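Local coordinates for salmonella plasmid virulence: SpvB (Salmonella typhimurium, PDB 6P0X), which probably transfers ADP-ribose from NAD to an arginine of actin as a secreted toxin, the chain here being its N-terminal domain, itself of unknown function, at residues A[272-276]-A[277-281]; A[197-200]-A[201-205]; A[314-317]-A[318-321]; A[65-68]-A[69-73]. All coordinates share one frame; numbering follows the deposited sequence.

Contact 1 of 4, residues A[272-276]-A[277-281]. With AKR (acrylic acid), chain C.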
# COMPACT_ATOMS: atom_id res chain seq x y z
N SER A 272 14.83 -9.97 7.77
CA SER A 272 14.82 -9.93 6.32
C SER A 272 14.01 -11.10 5.77
O SER A 272 13.98 -12.19 6.34
CB SER A 272 16.24 -9.98 5.75
OG SER A 272 16.92 -8.76 6.02
N LEU A 273 13.35 -10.85 4.64
CA LEU A 273 12.54 -11.81 3.91
C LEU A 273 13.16 -12.04 2.53
O LEU A 273 13.67 -11.11 1.91
CB LEU A 273 11.10 -11.33 3.76
CG LEU A 273 10.39 -10.95 5.06
CD1 LEU A 273 9.13 -10.15 4.77
CD2 LEU A 273 10.07 -12.20 5.87
N TYR A 274 13.10 -13.30 2.06
CA TYR A 274 13.81 -13.68 0.85
C TYR A 274 13.01 -14.53 -0.14
O TYR A 274 13.60 -14.96 -1.14
CB TYR A 274 15.09 -14.45 1.20
CG TYR A 274 16.09 -13.69 2.04
CD1 TYR A 274 17.00 -12.82 1.45
CD2 TYR A 274 16.15 -13.86 3.42
CE1 TYR A 274 17.93 -12.14 2.21
CE2 TYR A 274 17.07 -13.19 4.19
CZ TYR A 274 17.96 -12.33 3.58
OH TYR A 274 18.88 -11.65 4.34
N ASN A 275 11.73 -14.81 0.10
CA ASN A 275 11.06 -15.75 -0.80
C ASN A 275 10.74 -15.15 -2.17
O ASN A 275 10.24 -15.88 -3.04
CB ASN A 275 9.80 -16.34 -0.16
CG ASN A 275 8.71 -15.32 0.07
OD1 ASN A 275 8.92 -14.12 -0.07
ND2 ASN A 275 7.56 -15.80 0.51
N TYR A 276 10.96 -13.86 -2.38
CA TYR A 276 10.77 -13.26 -3.70
C TYR A 276 12.04 -13.24 -4.55
O TYR A 276 11.99 -12.76 -5.69
CB TYR A 276 10.21 -11.85 -3.58
CG TYR A 276 8.77 -11.79 -3.14
CD1 TYR A 276 7.77 -12.41 -3.89
CD2 TYR A 276 8.39 -11.09 -2.01
CE1 TYR A 276 6.44 -12.35 -3.50
CE2 TYR A 276 7.07 -11.02 -1.61
CZ TYR A 276 6.10 -11.65 -2.36
OH TYR A 276 4.78 -11.59 -1.97
N GLY A 277 13.17 -13.70 -4.02
CA GLY A 277 14.40 -13.70 -4.79
C GLY A 277 15.30 -12.52 -4.55
O GLY A 277 16.35 -12.43 -5.20
N PHE A 278 14.92 -11.60 -3.67
CA PHE A 278 15.77 -10.49 -3.26
C PHE A 278 15.47 -10.17 -1.81
O PHE A 278 14.43 -10.58 -1.27
CB PHE A 278 15.58 -9.26 -4.16
CG PHE A 278 14.15 -8.80 -4.27
CD1 PHE A 278 13.62 -7.88 -3.38
CD2 PHE A 278 13.34 -9.28 -5.29
CE1 PHE A 278 12.30 -7.46 -3.49
CE2 PHE A 278 12.02 -8.85 -5.41
CZ PHE A 278 11.50 -7.94 -4.51
N GLU A 279 16.37 -9.44 -1.17
CA GLU A 279 16.24 -9.14 0.25
C GLU A 279 15.19 -8.06 0.47
O GLU A 279 15.16 -7.05 -0.24
CB GLU A 279 17.58 -8.71 0.84
CG GLU A 279 17.53 -8.29 2.31
CD GLU A 279 18.89 -8.30 3.00
OE1 GLU A 279 18.94 -8.26 4.25
OE2 GLU A 279 19.93 -8.32 2.29
N ILE A 280 14.33 -8.28 1.46
CA ILE A 280 13.38 -7.28 1.93
C ILE A 280 13.59 -7.18 3.43
O ILE A 280 13.18 -8.07 4.18
CB ILE A 280 11.93 -7.66 1.60
CG1 ILE A 280 11.75 -7.82 0.09
CG2 ILE A 280 10.97 -6.61 2.15
CD1 ILE A 280 10.33 -8.19 -0.31
N ARG A 281 14.23 -6.10 3.88
CA ARG A 281 14.57 -5.93 5.28
C ARG A 281 13.62 -4.93 5.92
O ARG A 281 13.26 -3.92 5.30
CB ARG A 281 16.02 -5.46 5.43
CG ARG A 281 16.53 -5.42 6.86
CD ARG A 281 18.04 -5.66 6.90
NE ARG A 281 18.56 -5.77 8.27
CZ ARG A 281 18.48 -6.87 9.02
NH1 ARG A 281 17.89 -7.96 8.55
NH2 ARG A 281 18.99 -6.88 10.24
CA AKR C . 7.17 -9.22 1.96
CB AKR C . 7.16 -10.53 1.82
C AKR C . 5.93 -8.50 2.48
O AKR C . 4.81 -9.07 2.35
OXT AKR C . 6.02 -7.36 3.02
O HOH W 1 20.95 -10.64 3.18
O HOH W 2 11.88 -11.58 -0.69

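Contact 2 of 4, residues A[197-200]-A[201-205]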
# COMPACT_ATOMS: atom_id res chain seq x y z
N ASN A 197 27.13 -1.09 10.53
CA ASN A 197 28.29 -1.96 10.71
C ASN A 197 27.85 -3.38 11.03
O ASN A 197 26.70 -3.65 11.37
CB ASN A 197 29.19 -1.41 11.82
CG ASN A 197 29.74 -0.04 11.51
OD1 ASN A 197 30.11 0.26 10.37
ND2 ASN A 197 29.81 0.82 12.52
N GLY A 198 28.81 -4.30 10.92
CA GLY A 198 28.59 -5.68 11.33
C GLY A 198 27.46 -6.36 10.56
O GLY A 198 27.53 -6.54 9.34
N ASN A 199 26.41 -6.74 11.29
CA ASN A 199 25.32 -7.51 10.71
C ASN A 199 24.53 -6.72 9.68
O ASN A 199 23.85 -7.32 8.83
CB ASN A 199 24.38 -8.00 11.82
CG ASN A 199 23.24 -8.85 11.30
OD1 ASN A 199 23.42 -9.68 10.41
ND2 ASN A 199 22.05 -8.63 11.85
N GLU A 200 24.61 -5.39 9.70
CA GLU A 200 23.87 -4.55 8.77
C GLU A 200 24.71 -4.11 7.58
O GLU A 200 24.19 -3.42 6.70
CB GLU A 200 23.32 -3.32 9.49
CG GLU A 200 22.47 -3.63 10.70
CD GLU A 200 21.07 -4.09 10.32
OE1 GLU A 200 20.76 -4.12 9.11
OE2 GLU A 200 20.28 -4.41 11.24
N ALA A 201 25.98 -4.50 7.53
CA ALA A 201 26.84 -4.06 6.45
C ALA A 201 26.51 -4.81 5.16
O ALA A 201 26.23 -6.01 5.18
CB ALA A 201 28.31 -4.28 6.82
N GLY A 202 26.52 -4.08 4.05
CA GLY A 202 26.32 -4.69 2.75
C GLY A 202 24.94 -5.25 2.51
O GLY A 202 24.76 -6.07 1.61
N ARG A 203 23.94 -4.80 3.27
CA ARG A 203 22.56 -5.23 3.09
C ARG A 203 21.84 -4.13 2.33
O ARG A 203 21.91 -2.95 2.70
CB ARG A 203 21.89 -5.48 4.44
CG ARG A 203 22.51 -6.62 5.25
CD ARG A 203 21.63 -7.02 6.42
NE ARG A 203 20.74 -8.15 6.15
CZ ARG A 203 20.80 -9.32 6.78
NH1 ARG A 203 21.70 -9.52 7.74
NH2 ARG A 203 19.94 -10.29 6.47
N ASP A 204 21.14 -4.50 1.25
CA ASP A 204 20.31 -3.56 0.52
C ASP A 204 18.93 -3.55 1.16
O ASP A 204 18.20 -4.54 1.11
CB ASP A 204 20.22 -3.93 -0.96
CG ASP A 204 20.01 -2.71 -1.85
OD1 ASP A 204 19.21 -1.83 -1.46
OD2 ASP A 204 20.65 -2.63 -2.91
N ARG A 205 18.57 -2.41 1.76
CA ARG A 205 17.39 -2.33 2.61
C ARG A 205 16.31 -1.43 2.03
O ARG A 205 15.34 -1.13 2.73
CB ARG A 205 17.80 -1.85 3.99
CG ARG A 205 18.61 -0.57 3.96
CD ARG A 205 19.03 -0.15 5.35
NE ARG A 205 19.47 -1.31 6.14
CZ ARG A 205 20.71 -1.78 6.15
NH1 ARG A 205 21.65 -1.20 5.41
NH2 ARG A 205 21.01 -2.83 6.89

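Contact 3 of 4, residues A[314-317]-A[318-321]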
# COMPACT_ATOMS: atom_id res chain seq x y z
N ASP A 314 5.86 -4.18 23.37
CA ASP A 314 6.94 -4.80 24.13
C ASP A 314 8.08 -5.00 23.14
O ASP A 314 8.04 -5.91 22.31
CB ASP A 314 6.50 -6.12 24.74
CG ASP A 314 5.55 -5.94 25.90
OD1 ASP A 314 5.70 -4.96 26.66
OD2 ASP A 314 4.64 -6.79 26.06
N GLU A 315 9.10 -4.15 23.21
CA GLU A 315 10.22 -4.21 22.27
C GLU A 315 11.39 -4.95 22.90
O GLU A 315 11.79 -4.65 24.03
CB GLU A 315 10.70 -2.84 21.82
CG GLU A 315 9.90 -2.21 20.71
CD GLU A 315 10.74 -1.21 19.92
OE1 GLU A 315 10.54 0.01 20.08
OE2 GLU A 315 11.62 -1.66 19.16
N ASN A 316 11.94 -5.90 22.16
CA ASN A 316 13.14 -6.60 22.55
C ASN A 316 13.80 -7.13 21.28
O ASN A 316 13.17 -7.17 20.22
CB ASN A 316 12.82 -7.74 23.54
CG ASN A 316 12.03 -8.86 22.91
OD1 ASN A 316 12.50 -9.55 22.00
ND2 ASN A 316 10.81 -9.06 23.40
N PRO A 317 15.08 -7.52 21.34
CA PRO A 317 15.76 -7.98 20.12
C PRO A 317 15.21 -9.28 19.55
O PRO A 317 15.43 -9.54 18.37
CB PRO A 317 17.22 -8.15 20.57
CG PRO A 317 17.35 -7.25 21.76
CD PRO A 317 16.03 -7.31 22.45
N ILE A 318 14.49 -10.08 20.34
CA ILE A 318 13.96 -11.34 19.82
C ILE A 318 12.66 -11.11 19.05
O ILE A 318 12.52 -11.54 17.90
CB ILE A 318 13.76 -12.35 20.97
CG1 ILE A 318 15.10 -12.63 21.66
CG2 ILE A 318 13.16 -13.65 20.45
CD1 ILE A 318 14.98 -13.47 22.90
N LEU A 319 11.69 -10.45 19.67
CA LEU A 319 10.41 -10.19 19.03
C LEU A 319 9.81 -8.92 19.62
O LEU A 319 10.01 -8.60 20.79
CB LEU A 319 9.42 -11.35 19.22
CG LEU A 319 8.39 -11.14 20.35
CD1 LEU A 319 6.97 -11.34 19.86
CD2 LEU A 319 8.67 -12.02 21.55
N THR A 320 9.09 -8.19 18.78
CA THR A 320 8.28 -7.07 19.23
C THR A 320 6.82 -7.48 19.22
O THR A 320 6.32 -8.01 18.22
CB THR A 320 8.50 -5.85 18.34
OG1 THR A 320 9.84 -5.38 18.51
CG2 THR A 320 7.53 -4.75 18.73
N GLN A 321 6.13 -7.26 20.34
CA GLN A 321 4.73 -7.63 20.49
C GLN A 321 3.93 -6.41 20.92
O GLN A 321 4.31 -5.72 21.87
CB GLN A 321 4.56 -8.76 21.51
CG GLN A 321 3.15 -9.31 21.60
CD GLN A 321 2.77 -10.13 20.39
OE1 GLN A 321 3.56 -10.94 19.91
NE2 GLN A 321 1.56 -9.92 19.89

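Contact 4 of 4, residues A[65-68]-A[69-73]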
# COMPACT_ATOMS: atom_id res chain seq x y z
N PRO A 65 9.62 -16.60 -7.91
CA PRO A 65 9.35 -16.16 -9.28
C PRO A 65 10.65 -15.84 -10.01
O PRO A 65 11.64 -15.41 -9.40
CB PRO A 65 8.49 -14.90 -9.10
CG PRO A 65 8.75 -14.46 -7.69
CD PRO A 65 8.99 -15.72 -6.91
N GLN A 66 10.66 -16.09 -11.31
CA GLN A 66 11.81 -15.82 -12.16
C GLN A 66 11.68 -14.50 -12.90
O GLN A 66 12.62 -14.10 -13.60
CB GLN A 66 12.04 -16.99 -13.13
CG GLN A 66 12.11 -18.32 -12.40
CD GLN A 66 13.47 -18.57 -11.74
OE1 GLN A 66 14.45 -17.89 -12.03
NE2 GLN A 66 13.49 -19.47 -10.76
N TYR A 67 10.54 -13.82 -12.77
CA TYR A 67 10.30 -12.52 -13.39
C TYR A 67 10.39 -12.63 -14.92
O TYR A 67 11.18 -11.95 -15.59
CB TYR A 67 11.25 -11.47 -12.82
CG TYR A 67 11.08 -11.35 -11.32
CD1 TYR A 67 10.07 -10.57 -10.78
CD2 TYR A 67 11.90 -12.06 -10.45
CE1 TYR A 67 9.89 -10.47 -9.41
CE2 TYR A 67 11.73 -11.98 -9.08
CZ TYR A 67 10.72 -11.18 -8.56
OH TYR A 67 10.55 -11.10 -7.20
N ASN A 68 9.56 -13.53 -15.45
CA ASN A 68 9.42 -13.75 -16.88
C ASN A 68 8.00 -14.20 -17.19
O ASN A 68 7.06 -13.84 -16.46
CB ASN A 68 10.44 -14.78 -17.38
CG ASN A 68 10.37 -16.11 -16.63
OD1 ASN A 68 9.30 -16.53 -16.19
ND2 ASN A 68 11.51 -16.77 -16.49
N ASP A 69 7.82 -14.99 -18.25
CA ASP A 69 6.49 -15.45 -18.62
C ASP A 69 5.98 -16.57 -17.72
O ASP A 69 4.78 -16.64 -17.45
CB ASP A 69 6.49 -15.94 -20.07
CG ASP A 69 6.89 -14.86 -21.06
OD1 ASP A 69 7.29 -13.77 -20.61
OD2 ASP A 69 6.80 -15.11 -22.28
N SER A 70 6.87 -17.44 -17.24
CA SER A 70 6.49 -18.62 -16.48
C SER A 70 5.96 -18.31 -15.08
O SER A 70 5.59 -19.25 -14.37
CB SER A 70 7.67 -19.59 -16.38
OG SER A 70 8.67 -19.08 -15.51
N ASP A 71 5.92 -17.04 -14.66
CA ASP A 71 5.42 -16.73 -13.33
C ASP A 71 3.90 -16.76 -13.27
O ASP A 71 3.20 -16.44 -14.24
CB ASP A 71 5.89 -15.34 -12.88
CG ASP A 71 7.37 -15.29 -12.52
OD1 ASP A 71 8.03 -16.35 -12.51
OD2 ASP A 71 7.86 -14.18 -12.24
N GLU A 72 3.38 -17.16 -12.11
CA GLU A 72 1.98 -17.03 -11.77
C GLU A 72 1.78 -15.84 -10.85
O GLU A 72 2.67 -15.47 -10.08
CB GLU A 72 1.45 -18.29 -11.09
CG GLU A 72 1.56 -19.55 -11.92
CD GLU A 72 0.96 -20.75 -11.21
OE1 GLU A 72 1.53 -21.17 -10.18
OE2 GLU A 72 -0.08 -21.25 -11.67
N PHE A 73 0.60 -15.23 -10.94
CA PHE A 73 0.23 -14.09 -10.11
C PHE A 73 -0.90 -14.48 -9.16
O PHE A 73 -1.62 -15.45 -9.38
CB PHE A 73 -0.19 -12.90 -10.96
CG PHE A 73 0.87 -12.43 -11.91
CD1 PHE A 73 1.88 -11.58 -11.47
CD2 PHE A 73 0.86 -12.83 -13.23
CE1 PHE A 73 2.86 -11.15 -12.34
CE2 PHE A 73 1.84 -12.39 -14.11
CZ PHE A 73 2.84 -11.55 -13.66

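Contact 1 of 4, residues A[272-276]-A[277-281]
Ser-272 and Glu-279 meet across a hairpin, Ser-272 OG bonding Glu-279 OE1 at 2.7 Å on that oxygen's anti lone pair. Glu-279 sends CG away from its own backbone N (chi1 176°) and stays extended, lying alongside Tyr-274. Its CB approaches CE1 of the Tyr-274 ring at 3.7 Å, and CG passes the same CE1 and Ser-272 OG. At the tip OE1 accepts the hydrogen bond from the serine hydroxyl and forms a salt bridge with Arg-203; Glu-279 OE2 accepts from a water (2.7 Å) shared with Tyr-274 OH. The serine hydroxyl is both donor and acceptor, because Arg-281 NH1 reaches Ser-272 OG at 2.8 Å, almost in the guanidinium plane. On the face of Leu-273 and Ile-280, Ile-280 CD1 reaches the edge of the Tyr-276 ring, 3.9 Å from Tyr-276 CD2. The backbones of Leu-273 and Ile-280 form a hydrogen-bonded pair, and Gly-277 N closes the turn on Tyr-274 O at 3.2 Å. This is an antiparallel beta hairpin with a type I turn, Tyr-274 to Gly-277, whose Leu-273 and Tyr-276 side chains line an acrylic acid pocket, Leu-273 CD1 lying 3.6 Å from ligand atom CA.

Contact 2 of 4, residues A[197-200]-A[201-205]
Glu-200 and Arg-205 make the close part of this loop contact. Arg-205 NH2 is shared between two oxygens of one residue: it bonds the backbone Glu-200 O at 3.2 Å, on a lone pair in the carbonyl plane, and forms with Glu-200 OE1, at 2.6 Å, a salt bridge whose hydrogen bond is weak, bent to 120°. Of the guanidinium nitrogens NH2 alone touches OE1; the carboxylate and guanidinium planes stand 57° apart. In the glutamate CG lies beside the backbone N, and the bend at chi2 (-77°) turns the carboxylate so that OE1 and the backbone O both face Arg-205 NH2. OE1 carries a second positive partner, Arg-281, so one oxygen is held between two arginines and would probably remain ionised.

Arg-203 makes a second side-chain bond to the preceding residues. Its NH1 points nearly straight at the backbone Asn-199 O, 3.3 Å away and within the guanidinium plane, while its NE pairs with Glu-279. The outer side is looser and solvent-facing: Asn-197, Gly-198, Ala-201 and Gly-202 are exposed there, where a backbone bond joins Ala-201 N to Gly-198 O (3.1 Å). Gly-202 lies at a positive phi inside a type II turn from Glu-200 to Arg-203.

The segment is part of the loop between strands 181-188 and 209-211, and the side chains of Asn-199, Arg-203 and Arg-205 rest on Arg-281 of strand 280-282.

Contact 3 of 4, residues A[314-317]-A[318-321]
The side-chain oxygen OD1 of Asn-316 accepts from the backbone N of both Leu-319 and Ile-318. Leu-319 N approaches Asn-316 OD1 at 2.6 Å with a nearly straight N-H (165°), tilted 30° from the plane of the amide carbonyl, and Ile-318 N lies equally near but at a bent angle, which makes that second bond weak. The side chain can fold over the turn because chi1 (68°) sets CG between the backbone N and the carbonyl carbon, swinging the amide toward the following residues. Its oxygen thereby caps the turn in Asx fashion, accepting weakly from the N two residues on and more firmly from the N three residues on. Ile-318 CB is also close to Asn-316 OD1, at 3.2 Å.

Further from the tip the two arms run antiparallel. Asp-314 and Gln-321 form a hydrogen-bonded pair, with Asp-314 N to Gln-321 O at 2.7 Å and Gln-321 N to Asp-314 O at 3.1 Å. One residue nearer the turn Glu-315 and Thr-320 lie side by side, Glu-315 CG 3.9 Å from Thr-320 OG1, while the carboxylate itself reaches out to Arg-287 and Gln-268 N.

The turn connects strand 304-314 to its antiparallel partner 321-328, and Thr-320 shares a backbone hydrogen bond with Val-47 in a neighbouring loop.

Contact 4 of 4, residues A[65-68]-A[69-73]
Asp-71 turns its carboxylate back onto Gln-66 and Tyr-67 with CG opposite the carbonyl carbon (chi1 -73°), whereas Asn-68 holds its amide between its N and carbonyl carbon (chi1 56°), folded forward over Ser-70. The second of these makes an Asx turn: Asn-68 OD1 accepts from Ser-70 N at 2.8 Å, the donor standing well above the amide carbonyl plane, and from Ser-70 OG at 2.7 Å, only slightly tilted from it. Two donors of one serine thus hold the asparagine oxygen.

The carboxylate of Asp-71 clasps the other arm with both oxygens. Asp-71 OD1 takes Gln-66 N at 2.9 Å on its syn lone pair, and Asp-71 OD2 takes Tyr-67 N at 2.8 Å, on the syn side but 26° out of the carboxylate plane. Two successive peptide N-H groups are bound by one side chain, which fixes the rotation of that carboxylate, and Arg-58 gives OD2 a further, charged partner. Tyr-67, in a left-handed backbone conformation, carries its ring off to stack on His-165. The loop joins strand 55-58 to strand 73-74, and Pro-65 CB lies 3.3 Å from Asp-71 OD2.

How the contacts relate
Contact 1 is the hub of the set. Toward contact 2, whose centre lies about 14 Å away, it forms two salt bridges, Glu-279 OE1 to Arg-203 NE at 2.6 Å and Arg-281 NE to Glu-200 OE1 at 2.9 Å, so the 197-205 loop is fastened to the hairpin by charge. Toward contact 4, about 16 Å between centres, Tyr-67 OH probably bonds Tyr-276 O at 2.7 Å. Contact 3 stands apart, its nearest atoms about 9 Å from both contacts 1 and 2. Of the four, contact 1 lines an acrylic acid pocket, with Gln-168 binding both the ligand and the Tyr-276 hydroxyl.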